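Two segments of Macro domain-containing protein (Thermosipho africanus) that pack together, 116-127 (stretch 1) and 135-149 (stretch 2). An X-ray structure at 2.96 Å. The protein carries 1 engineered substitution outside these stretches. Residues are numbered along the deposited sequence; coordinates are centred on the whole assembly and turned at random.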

# COMPACT_ATOMS: atom_id res chain seq x y z
N ILE A 116 16.76 -20.38 -1.00
CA ILE A 116 17.37 -20.20 0.35
C ILE A 116 16.54 -20.94 1.40
O ILE A 116 17.07 -21.22 2.48
N MET A 117 15.28 -21.25 1.10
CA MET A 117 14.35 -21.96 2.01
C MET A 117 14.77 -23.43 2.16
O MET A 117 14.36 -24.06 3.16
N LYS A 118 15.57 -23.94 1.21
CA LYS A 118 16.10 -25.34 1.22
C LYS A 118 17.05 -25.53 2.40
O LYS A 118 17.09 -26.65 2.93
N ARG A 119 17.79 -24.48 2.80
CA ARG A 119 18.67 -24.49 4.00
C ARG A 119 17.86 -25.02 5.18
O ARG A 119 16.64 -24.75 5.23
N ASP A 120 18.50 -25.77 6.08
CA ASP A 120 17.85 -26.49 7.22
C ASP A 120 18.28 -25.85 8.55
O ASP A 120 18.00 -26.46 9.60
N ASP A 121 18.90 -24.66 8.51
CA ASP A 121 19.32 -23.90 9.72
C ASP A 121 18.56 -22.56 9.78
O ASP A 121 18.92 -21.71 10.61
N ILE A 122 17.55 -22.40 8.92
CA ILE A 122 16.71 -21.17 8.84
C ILE A 122 15.53 -21.31 9.79
O ILE A 122 15.25 -22.43 10.25
N LEU A 123 14.85 -20.19 10.04
CA LEU A 123 13.60 -20.10 10.83
C LEU A 123 12.55 -19.35 10.00
O LEU A 123 12.94 -18.56 9.12
N ILE A 124 11.27 -19.61 10.28
CA ILE A 124 10.11 -19.01 9.58
C ILE A 124 9.13 -18.51 10.65
O ILE A 124 8.71 -19.32 11.50
N THR A 125 8.81 -17.21 10.60
CA THR A 125 7.88 -16.52 11.52
C THR A 125 6.48 -16.50 10.89
O THR A 125 6.40 -16.47 9.64
N ASP A 126 5.43 -16.52 11.71
CA ASP A 126 4.02 -16.42 11.24
C ASP A 126 3.61 -14.94 11.22
O ASP A 126 2.43 -14.66 10.94
N GLY A 127 4.55 -14.04 11.50
CA GLY A 127 4.34 -12.58 11.49
C GLY A 127 5.59 -11.82 11.87
O GLY A 127 6.69 -12.40 11.76
N GLN A 135 5.00 -16.25 16.37
CA GLN A 135 5.62 -17.56 16.65
C GLN A 135 6.66 -17.88 15.57
O GLN A 135 6.27 -17.96 14.39
N ILE A 136 7.92 -18.07 15.98
CA ILE A 136 9.05 -18.50 15.10
C ILE A 136 9.17 -20.02 15.19
O ILE A 136 9.26 -20.53 16.32
N TYR A 137 9.14 -20.70 14.05
CA TYR A 137 9.32 -22.17 13.93
C TYR A 137 10.59 -22.43 13.12
O TYR A 137 10.89 -21.63 12.22
N ARG A 138 11.31 -23.51 13.44
CA ARG A 138 12.41 -24.04 12.59
C ARG A 138 11.79 -24.90 11.49
O ARG A 138 10.63 -25.31 11.65
N LYS A 139 12.53 -25.15 10.41
CA LYS A 139 12.01 -25.77 9.16
C LYS A 139 11.26 -27.06 9.51
O LYS A 139 10.09 -27.18 9.08
N SER A 140 11.89 -27.95 10.29
CA SER A 140 11.37 -29.30 10.66
C SER A 140 9.95 -29.23 11.24
O SER A 140 9.12 -30.07 10.85
N GLU A 141 9.67 -28.25 12.12
CA GLU A 141 8.43 -28.19 12.94
C GLU A 141 7.45 -27.14 12.39
O GLU A 141 6.49 -26.83 13.12
N ILE A 142 7.64 -26.65 11.16
CA ILE A 142 6.73 -25.64 10.53
C ILE A 142 5.44 -26.34 10.08
O ILE A 142 5.54 -27.46 9.54
N LYS A 143 4.29 -25.69 10.29
CA LYS A 143 2.95 -26.20 9.91
C LYS A 143 2.11 -25.04 9.35
O LYS A 143 2.13 -23.95 9.96
N ASN A 144 1.42 -25.29 8.23
CA ASN A 144 0.58 -24.31 7.48
C ASN A 144 1.49 -23.25 6.86
O ASN A 144 1.25 -22.06 7.11
N ILE A 145 2.49 -23.68 6.08
CA ILE A 145 3.44 -22.76 5.38
C ILE A 145 2.69 -22.03 4.27
O ILE A 145 2.95 -20.82 4.09
N LYS A 146 1.80 -22.72 3.55
CA LYS A 146 0.98 -22.14 2.46
C LYS A 146 0.14 -20.99 3.04
O LYS A 146 -0.17 -20.05 2.29
N ASN A 147 -0.16 -21.08 4.33
CA ASN A 147 -0.91 -20.05 5.10
C ASN A 147 -0.00 -18.84 5.37
O ASN A 147 -0.46 -17.70 5.17
N ILE A 148 1.23 -19.08 5.80
CA ILE A 148 2.24 -18.01 6.07
C ILE A 148 2.55 -17.27 4.77
O ILE A 148 2.43 -16.03 4.76
N ILE A 149 2.93 -17.99 3.72
CA ILE A 149 3.51 -17.39 2.48
C ILE A 149 2.41 -16.68 1.67
O ILE A 149 2.77 -15.95 0.71

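Two short antiparallel strands, 123-125 and 136-138, fix the backbones at an angle of 150°, and the side chains sort themselves on the two faces of that ladder. The middle of the pairing carries two short, nearly straight bonds: Ile 124 N donates to Tyr 137 O at 2.8 Å and Tyr 137 N returns the bond to Ile 124 O at 2.9 Å. That pair sends its side chains to one face, while Leu 123, Thr 125, Ile 136 and Arg 138 take the other.

The shape of the contact turns on Ile 124, a buried residue with more area covered by the other stretch than any other here. In its m, t rotamer it is a forked knob, and stretch 2, after leaving the strand, bends round to build the socket from three isoleucines. Ile 124 CG2 lies 4.1 Å from Ile 142 CD1 and 3.9 Å from Ile 148 CD1, while Ile 124 CD1 lies 4.1 Å from Ile 145 CD1. Ile 142 (t, p) and Ile 148 (m, t) aim their CA-to-CB bonds toward stretch 1, whereas Ile 145 starts out sideways and reaches in through an extended t, t chain. Its methyl also meets Met 117, whose m, m, m chain curls inward until CE is 4.2 Å from Ile 145 CD1. The rule is one branched knob met by methyl tips from several directions. The same Ile 148 CD1 also rests 3.9 Å from Asp 126 CA.

On the opposite face Ile 136 fits between two neighbours: its CG2 touches Leu 123 CB and its CG1 touches Thr 125 CG2, each at 3.6 Å. Leu 123 (m, t) extends its CD2 to 3.7 Å from Arg 138 CB, so the aliphatic base of the arginine serves as packing surface while its charged end leads away to a salt bridge, Arg 138 NE to Glu 141 OE1 at 2.8 Å. Thr 125, in p, turns OG1 to Gly 127 O at 2.6 Å, leaving its methyl for Ile 136.

Polar contacts finish the ends. Asp 126, also p, brings OD1 to 2.7 Å from Gln 135 N in a straight hydrogen bond, and its own N donates to Gln 135 O at 3.2 Å. At the other end Lys 139 lays its chain along the loop: CD lies 3.4 Å from Met 117 O and 3.3 Å from Arg 119 O, and NZ makes a weak hydrogen bond to Lys 118 O at 3.4 Å. Here a long chain covers a backbone turn lined with carbonyl oxygens.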

# COMPACT_ATOMS: atom_id res chain seq x y z
CB ILE A 116 17.55 -18.71 0.72
CG1 ILE A 116 18.49 -18.54 1.91
CG2 ILE A 116 16.21 -18.04 0.97
CD1 ILE A 116 19.10 -17.17 2.01
CB MET A 117 12.91 -21.90 1.49
CG MET A 117 12.36 -20.48 1.34
SD MET A 117 11.56 -19.88 2.84
CE MET A 117 9.91 -20.53 2.59
CB LYS A 118 16.81 -25.69 -0.09
CG LYS A 118 15.90 -25.94 -1.29
CD LYS A 118 16.63 -26.54 -2.48
CE LYS A 118 15.76 -26.63 -3.72
NZ LYS A 118 16.49 -27.26 -4.85
CB ARG A 119 19.25 -23.10 4.28
CG ARG A 119 20.45 -22.75 3.41
CD ARG A 119 20.98 -21.33 3.58
NE ARG A 119 21.56 -21.09 4.89
CZ ARG A 119 22.41 -20.09 5.18
NH1 ARG A 119 22.79 -19.23 4.26
NH2 ARG A 119 22.87 -19.98 6.42
CB ASP A 120 18.16 -27.99 7.17
CG ASP A 120 19.63 -28.34 7.21
OD1 ASP A 120 20.45 -27.49 6.80
OD2 ASP A 120 19.95 -29.47 7.64
CB ASP A 121 20.83 -23.68 9.75
CG ASP A 121 21.35 -22.72 8.68
OD1 ASP A 121 20.82 -22.76 7.55
OD2 ASP A 121 22.26 -21.94 8.99
CB ILE A 122 16.21 -20.91 7.40
CG1 ILE A 122 15.23 -22.00 6.94
CG2 ILE A 122 17.38 -20.73 6.46
CD1 ILE A 122 14.41 -21.61 5.74
CB LEU A 123 13.88 -19.37 12.14
CG LEU A 123 15.06 -19.91 12.96
CD1 LEU A 123 15.41 -18.97 14.09
CD2 LEU A 123 14.76 -21.30 13.50
CB ILE A 124 9.48 -20.02 8.61
CG1 ILE A 124 10.45 -20.33 7.46
CG2 ILE A 124 8.14 -19.53 8.09
CD1 ILE A 124 10.01 -21.42 6.53
CB THR A 125 8.39 -15.11 11.83
OG1 THR A 125 8.09 -14.27 10.71
CG2 THR A 125 9.87 -15.07 12.11
CB ASP A 126 3.08 -17.27 12.10
CG ASP A 126 2.90 -16.78 13.53
OD1 ASP A 126 3.77 -16.02 14.01
OD2 ASP A 126 1.90 -17.17 14.16
CB GLN A 135 4.55 -18.65 16.66
CG GLN A 135 3.42 -18.38 17.64
CD GLN A 135 2.90 -19.65 18.27
OE1 GLN A 135 3.63 -20.62 18.48
NE2 GLN A 135 1.61 -19.65 18.58
CB ILE A 136 10.36 -17.81 15.49
CG1 ILE A 136 10.24 -16.28 15.46
CG2 ILE A 136 11.50 -18.29 14.62
CD1 ILE A 136 9.91 -15.68 16.80
CB TYR A 137 8.12 -22.82 13.24
CG TYR A 137 6.76 -22.50 13.82
CD1 TYR A 137 6.29 -23.14 14.95
CD2 TYR A 137 5.93 -21.58 13.20
CE1 TYR A 137 5.04 -22.86 15.48
CE2 TYR A 137 4.67 -21.29 13.71
CZ TYR A 137 4.22 -21.93 14.85
OH TYR A 137 2.99 -21.65 15.37
CB ARG A 138 13.47 -24.78 13.42
CG ARG A 138 12.96 -25.87 14.35
CD ARG A 138 13.88 -26.07 15.55
NE ARG A 138 13.18 -26.25 16.81
CZ ARG A 138 13.73 -26.18 18.02
NH1 ARG A 138 15.03 -25.93 18.16
NH2 ARG A 138 12.99 -26.37 19.10
CB LYS A 139 13.14 -26.01 8.15
CG LYS A 139 12.74 -25.82 6.69
CD LYS A 139 13.78 -26.32 5.70
CE LYS A 139 13.77 -27.82 5.54
NZ LYS A 139 15.11 -28.35 5.17
CB SER A 140 12.32 -30.01 11.62
OG SER A 140 12.26 -29.43 12.92
CB GLU A 141 8.79 -27.92 14.41
CG GLU A 141 9.18 -26.48 14.71
CD GLU A 141 9.73 -26.23 16.10
OE1 GLU A 141 10.52 -27.06 16.58
OE2 GLU A 141 9.38 -25.19 16.69
CB ILE A 142 7.39 -24.88 9.36
CG1 ILE A 142 6.56 -23.66 8.94
CG2 ILE A 142 7.64 -25.79 8.16
CD1 ILE A 142 6.35 -22.64 10.04
CB LYS A 143 2.28 -26.89 11.11
CG LYS A 143 3.04 -28.11 11.63
CD LYS A 143 2.28 -28.93 12.65
CE LYS A 143 3.06 -30.17 13.07
NZ LYS A 143 2.31 -30.97 14.06
CB ASN A 144 -0.51 -23.68 8.36
CG ASN A 144 -1.57 -24.67 8.78
OD1 ASN A 144 -1.36 -25.88 8.73
ND2 ASN A 144 -2.71 -24.17 9.22
CB ILE A 145 4.68 -23.51 4.84
CG1 ILE A 145 5.80 -22.53 4.49
CG2 ILE A 145 4.32 -24.40 3.67
CD1 ILE A 145 7.12 -23.20 4.18
CB LYS A 146 0.11 -23.20 1.78
CG LYS A 146 0.78 -23.92 0.61
CD LYS A 146 -0.12 -24.91 -0.08
CE LYS A 146 -0.30 -26.20 0.71
NZ LYS A 146 -1.44 -27.00 0.19
CB ASN A 147 -1.46 -20.65 6.41
CG ASN A 147 -2.92 -20.32 6.65
OD1 ASN A 147 -3.45 -19.36 6.08
ND2 ASN A 147 -3.58 -21.12 7.46
CB ILE A 148 3.50 -18.58 6.74
CG1 ILE A 148 3.26 -18.82 8.23
CG2 ILE A 148 4.70 -17.67 6.50
CD1 ILE A 148 4.38 -19.54 8.94
CB ILE A 149 4.28 -18.42 1.62
CG1 ILE A 149 3.36 -19.47 0.99
CG2 ILE A 149 5.40 -19.06 2.43
CD1 ILE A 149 3.78 -19.90 -0.39